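PDB 3H1T: type I site-specific restriction-modification system, R (Restriction) subunit from Vibrio vulnificus, which probably hydrolyses ATP to move DNA and cuts it as the motor-bearing subunit of a type I restriction enzyme. Local coordinates for residues G487-F492 with T511-P516; D472-V477 with I502-Q507. One frame throughout, in Å; residues are numbered along the deposited sequence.

In the fold
Both contacts lie in the second helicase-type domain of this N-terminal fragment of the subunit. Going from the N terminus, the chain enters strand 474-476, runs through helix 482-493, returns along strand 502-505 and then passes through the loop before strand 518-524. Contact 2 pairs 472-477 with 502-507 and closes a loop of 24 residues that holds helix 482-493. Contact 1 sets helix residues 487-492 against 511-516 and closes an overlapping loop of 18 residues. The segments alternate, so the contacts cross and neither encloses the other. L489 and F492 of contact 1 also pack on L503 of contact 2, and H488 touches A475. Helix, strand pair and loop therefore form one packed unit.

Contact 1. Residues G487-F492 with T511-P516; sequences GHLSRF and TGVDAP
L489 and F492, one turn apart on helix 482-493, meet V513 and A515 of the following loop through carbon atoms. Their CG atoms both lie anti to the backbone N, with chi1 at 173° in L489 and 172° in F492. L489 points its CB toward the loop and touches it with one branch. Its CD1 comes to 3.4 Å from V513 CG1, and the two side chains cross obliquely. That distance is tighter than usual van der Waals contact, so its exact value is doubtful.

V513 CG1 is shared between the two helix residues. It also sits at the edge of the F492 ring, near the ring plane, 4.0 Å from F492 CE2. These two side chains cross at about a right angle. A515 meets the same corner of the ring. Its CB is directed toward the helix and lies 3.7 Å from F492 CE2 and 4.0 Å from F492 CD2. Within the helix segment, R491 NH1 donates to H488 ND1 at 3.2 Å, tilted out of both flat groups, with a weak, long ion pair to D472.

The loop sequence TGVDAP is consistent with motif V of superfamily 2 helicases, in the RecA-like domain that corresponds to the helicase C-terminal family. A515 directs its CB at the helix, V513 reaches it with CG1, and D514 turns its CB away. No hydrogen bond joins the two segments. Just past the helix segment, however, Q493 OE1 accepts a bond from D514 N. V513 O receives a weak bond from R539. Strand 441-446 adds K441 and I443 against the F492 ring, and I443 also touches V513.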
# COMPACT_ATOMS: atom_id res chain seq x y z
N GLY A 487 -21.28 16.47 -0.62
CA GLY A 487 -22.20 15.88 0.34
C GLY A 487 -22.47 14.42 0.04
O GLY A 487 -22.42 13.58 0.94
N HIS A 488 -22.75 14.13 -1.23
CA HIS A 488 -23.03 12.77 -1.67
C HIS A 488 -21.84 11.84 -1.46
O HIS A 488 -21.98 10.70 -1.02
CB HIS A 488 -23.40 12.78 -3.16
CG HIS A 488 -24.71 13.43 -3.44
ND1 HIS A 488 -25.86 13.11 -2.77
CD2 HIS A 488 -25.06 14.36 -4.36
CE1 HIS A 488 -26.87 13.81 -3.26
NE2 HIS A 488 -26.41 14.58 -4.23
N LEU A 489 -20.67 12.35 -1.81
CA LEU A 489 -19.43 11.60 -1.68
C LEU A 489 -19.19 11.25 -0.22
O LEU A 489 -18.85 10.11 0.12
CB LEU A 489 -18.27 12.44 -2.20
CG LEU A 489 -16.83 11.94 -2.02
CD1 LEU A 489 -16.61 10.65 -2.80
CD2 LEU A 489 -15.87 13.03 -2.49
N SER A 490 -19.37 12.24 0.64
CA SER A 490 -19.18 12.10 2.08
C SER A 490 -19.98 10.96 2.69
O SER A 490 -19.46 10.14 3.44
CB SER A 490 -19.54 13.41 2.78
OG SER A 490 -19.28 13.34 4.17
N ARG A 491 -21.27 10.92 2.36
CA ARG A 491 -22.17 9.88 2.88
C ARG A 491 -21.85 8.53 2.26
O ARG A 491 -21.95 7.49 2.92
CB ARG A 491 -23.63 10.23 2.56
CG ARG A 491 -24.09 11.58 3.10
CD ARG A 491 -25.61 11.77 2.96
NE ARG A 491 -25.95 13.08 2.39
CZ ARG A 491 -26.27 13.28 1.11
NH1 ARG A 491 -26.32 12.24 0.26
NH2 ARG A 491 -26.52 14.51 0.66
N PHE A 492 -21.47 8.55 0.99
CA PHE A 492 -21.12 7.33 0.26
C PHE A 492 -19.95 6.60 0.94
O PHE A 492 -19.93 5.38 1.06
CB PHE A 492 -20.74 7.68 -1.18
CG PHE A 492 -20.19 6.53 -1.97
CD1 PHE A 492 -21.04 5.59 -2.55
CD2 PHE A 492 -18.82 6.41 -2.18
CE1 PHE A 492 -20.51 4.55 -3.33
CE2 PHE A 492 -18.30 5.38 -2.95
CZ PHE A 492 -19.15 4.45 -3.53
N THR A 511 -8.68 9.51 -7.57
CA THR A 511 -7.93 9.56 -6.31
C THR A 511 -8.78 10.33 -5.29
O THR A 511 -8.31 10.66 -4.21
CB THR A 511 -6.59 10.33 -6.40
OG1 THR A 511 -6.84 11.72 -6.63
CG2 THR A 511 -5.73 9.77 -7.50
N GLY A 512 -10.03 10.61 -5.66
CA GLY A 512 -10.91 11.35 -4.79
C GLY A 512 -11.65 10.57 -3.71
O GLY A 512 -11.95 11.13 -2.66
N VAL A 513 -11.94 9.29 -3.95
CA VAL A 513 -12.69 8.48 -3.00
C VAL A 513 -11.93 7.58 -2.05
O VAL A 513 -10.97 6.92 -2.43
CB VAL A 513 -13.67 7.52 -3.70
CG1 VAL A 513 -15.05 7.67 -3.09
CG2 VAL A 513 -13.67 7.75 -5.20
N ASP A 514 -12.38 7.55 -0.81
CA ASP A 514 -11.82 6.66 0.19
C ASP A 514 -13.05 6.02 0.79
O ASP A 514 -13.55 6.48 1.81
CB ASP A 514 -11.03 7.39 1.28
CG ASP A 514 -10.48 6.42 2.33
OD1 ASP A 514 -10.05 5.31 1.94
OD2 ASP A 514 -10.47 6.76 3.53
N ALA A 515 -13.54 4.98 0.14
CA ALA A 515 -14.73 4.28 0.60
C ALA A 515 -14.44 2.78 0.68
O ALA A 515 -14.53 2.08 -0.33
CB ALA A 515 -15.86 4.54 -0.35
N PRO A 516 -14.09 2.28 1.87
CA PRO A 516 -13.79 0.86 2.02
C PRO A 516 -14.89 -0.16 1.65
O PRO A 516 -14.58 -1.23 1.14
CB PRO A 516 -13.36 0.75 3.49
CG PRO A 516 -14.10 1.89 4.14
CD PRO A 516 -13.87 2.99 3.14

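Contact 2. Residues D472-V477 with I502-Q507; sequences DYVARV and ILTTSQ
Y473-V477 and I502-T505 run parallel, with the two short strand axes 4.6 Å apart and 24° between their directions. Four backbone bonds join them. I502 N donates to Y473 O at 3.1 Å, and A475 N returns the link to I502 O. T504 N then donates to A475 O, and V477 N to T504 O at 2.8 Å. A side chain extends the ladder. T505 OG1, anti to its backbone N, donates to V477 O at 2.9 Å, almost along the C=O axis.

V474, R476, I502 and T504 occupy one face of the pair. V474 CG1 reaches 3.8 Å from I502 CB. T504 OG1 stands between its backbone N and carbonyl carbon, with chi1 at 64°. This puts OG1 3.4 Å from R476 CB. The hydroxyl is hydrogen-bonded to A452 O, on helix 449-462, which covers this face. The R476 chain bends at chi3, 84°, and its guanidinium leads away to a salt bridge with E481.

A475 and L503 lie on the other face. L503 CD2 touches two residues of the neighbouring segment, 4.0 Å from A475 CB and 3.8 Å from V477 CG2. H488, L489 and F492 of helix 482-493 pack on this side. At the start of the pair, Y473 CE2 touches I502 CG1, while Y473 OH is hydrogen-bonded to R438 O.

Strand 474-476 is an outermost strand of its sheet. With helix 482-493 and strand 502-505 it makes a beta-alpha-beta crossover, the repeated unit from which RecA-like helicase domains are built.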
# COMPACT_ATOMS: atom_id res chain seq x y z
N ASP A 472 -31.45 9.57 -3.34
CA ASP A 472 -30.04 9.66 -3.69
C ASP A 472 -29.38 8.32 -3.95
O ASP A 472 -28.21 8.12 -3.62
CB ASP A 472 -29.28 10.40 -2.58
CG ASP A 472 -29.23 9.62 -1.28
OD1 ASP A 472 -30.17 8.84 -1.01
OD2 ASP A 472 -28.26 9.79 -0.53
N TYR A 473 -30.15 7.40 -4.52
CA TYR A 473 -29.67 6.06 -4.85
C TYR A 473 -28.44 6.17 -5.77
O TYR A 473 -27.44 5.48 -5.58
CB TYR A 473 -30.76 5.27 -5.56
CG TYR A 473 -30.37 3.85 -5.84
CD1 TYR A 473 -30.25 2.91 -4.81
CD2 TYR A 473 -30.09 3.43 -7.15
CE1 TYR A 473 -29.86 1.60 -5.07
CE2 TYR A 473 -29.71 2.13 -7.42
CZ TYR A 473 -29.59 1.21 -6.38
OH TYR A 473 -29.22 -0.08 -6.69
N VAL A 474 -28.55 7.02 -6.79
CA VAL A 474 -27.44 7.26 -7.69
C VAL A 474 -27.13 8.72 -7.52
O VAL A 474 -28.02 9.53 -7.28
CB VAL A 474 -27.77 7.08 -9.17
CG1 VAL A 474 -26.46 7.06 -9.95
CG2 VAL A 474 -28.57 5.82 -9.41
N ALA A 475 -25.86 9.07 -7.62
CA ALA A 475 -25.49 10.46 -7.47
C ALA A 475 -24.23 10.68 -8.27
O ALA A 475 -23.40 9.79 -8.41
CB ALA A 475 -25.26 10.80 -6.00
N ARG A 476 -24.11 11.89 -8.80
CA ARG A 476 -22.94 12.25 -9.56
C ARG A 476 -22.00 13.10 -8.71
O ARG A 476 -22.43 14.04 -8.04
CB ARG A 476 -23.36 13.03 -10.81
CG ARG A 476 -22.19 13.71 -11.49
CD ARG A 476 -22.55 14.25 -12.86
NE ARG A 476 -23.16 15.56 -12.77
CZ ARG A 476 -22.82 16.59 -13.54
NH1 ARG A 476 -21.87 16.47 -14.46
NH2 ARG A 476 -23.41 17.76 -13.37
N VAL A 477 -20.72 12.73 -8.71
CA VAL A 477 -19.71 13.48 -7.98
C VAL A 477 -18.71 13.98 -9.01
O VAL A 477 -17.85 13.23 -9.50
CB VAL A 477 -18.97 12.61 -6.93
CG1 VAL A 477 -17.74 13.35 -6.44
CG2 VAL A 477 -19.89 12.28 -5.76
N ILE A 502 -24.67 4.19 -5.88
CA ILE A 502 -23.88 4.40 -7.09
C ILE A 502 -23.44 5.84 -7.25
O ILE A 502 -24.26 6.75 -7.20
CB ILE A 502 -24.69 4.13 -8.38
CG1 ILE A 502 -25.67 2.98 -8.19
CG2 ILE A 502 -23.72 3.89 -9.52
CD1 ILE A 502 -25.03 1.69 -8.02
N LEU A 503 -22.15 6.04 -7.45
CA LEU A 503 -21.63 7.38 -7.70
C LEU A 503 -21.07 7.36 -9.12
O LEU A 503 -20.41 6.39 -9.51
CB LEU A 503 -20.49 7.74 -6.74
CG LEU A 503 -20.67 8.01 -5.24
CD1 LEU A 503 -19.33 8.49 -4.66
CD2 LEU A 503 -21.74 9.06 -5.03
N THR A 504 -21.35 8.39 -9.90
CA THR A 504 -20.81 8.46 -11.24
C THR A 504 -19.84 9.64 -11.19
O THR A 504 -20.06 10.61 -10.45
CB THR A 504 -21.89 8.73 -12.30
OG1 THR A 504 -22.47 10.01 -12.08
CG2 THR A 504 -22.98 7.68 -12.22
N THR A 505 -18.76 9.54 -11.94
CA THR A 505 -17.77 10.58 -11.97
C THR A 505 -17.01 10.40 -13.28
O THR A 505 -17.37 9.56 -14.10
CB THR A 505 -16.80 10.41 -10.79
OG1 THR A 505 -15.91 11.52 -10.73
CG2 THR A 505 -16.00 9.13 -10.98
N SER A 506 -15.98 11.20 -13.48
CA SER A 506 -15.17 11.07 -14.67
C SER A 506 -13.70 10.96 -14.22
O SER A 506 -13.07 9.89 -14.33
CB SER A 506 -15.38 12.26 -15.61
OG SER A 506 -15.49 13.48 -14.89
N GLN A 507 -13.19 12.06 -13.66
CA GLN A 507 -11.81 12.12 -13.19
C GLN A 507 -11.66 12.29 -11.67
O GLN A 507 -10.90 11.56 -11.04
CB GLN A 507 -11.09 13.27 -13.90
CG GLN A 507 -9.58 13.17 -13.83
CD GLN A 507 -9.03 12.00 -14.64
OE1 GLN A 507 -9.58 11.64 -15.68
NE2 GLN A 507 -7.94 11.40 -14.16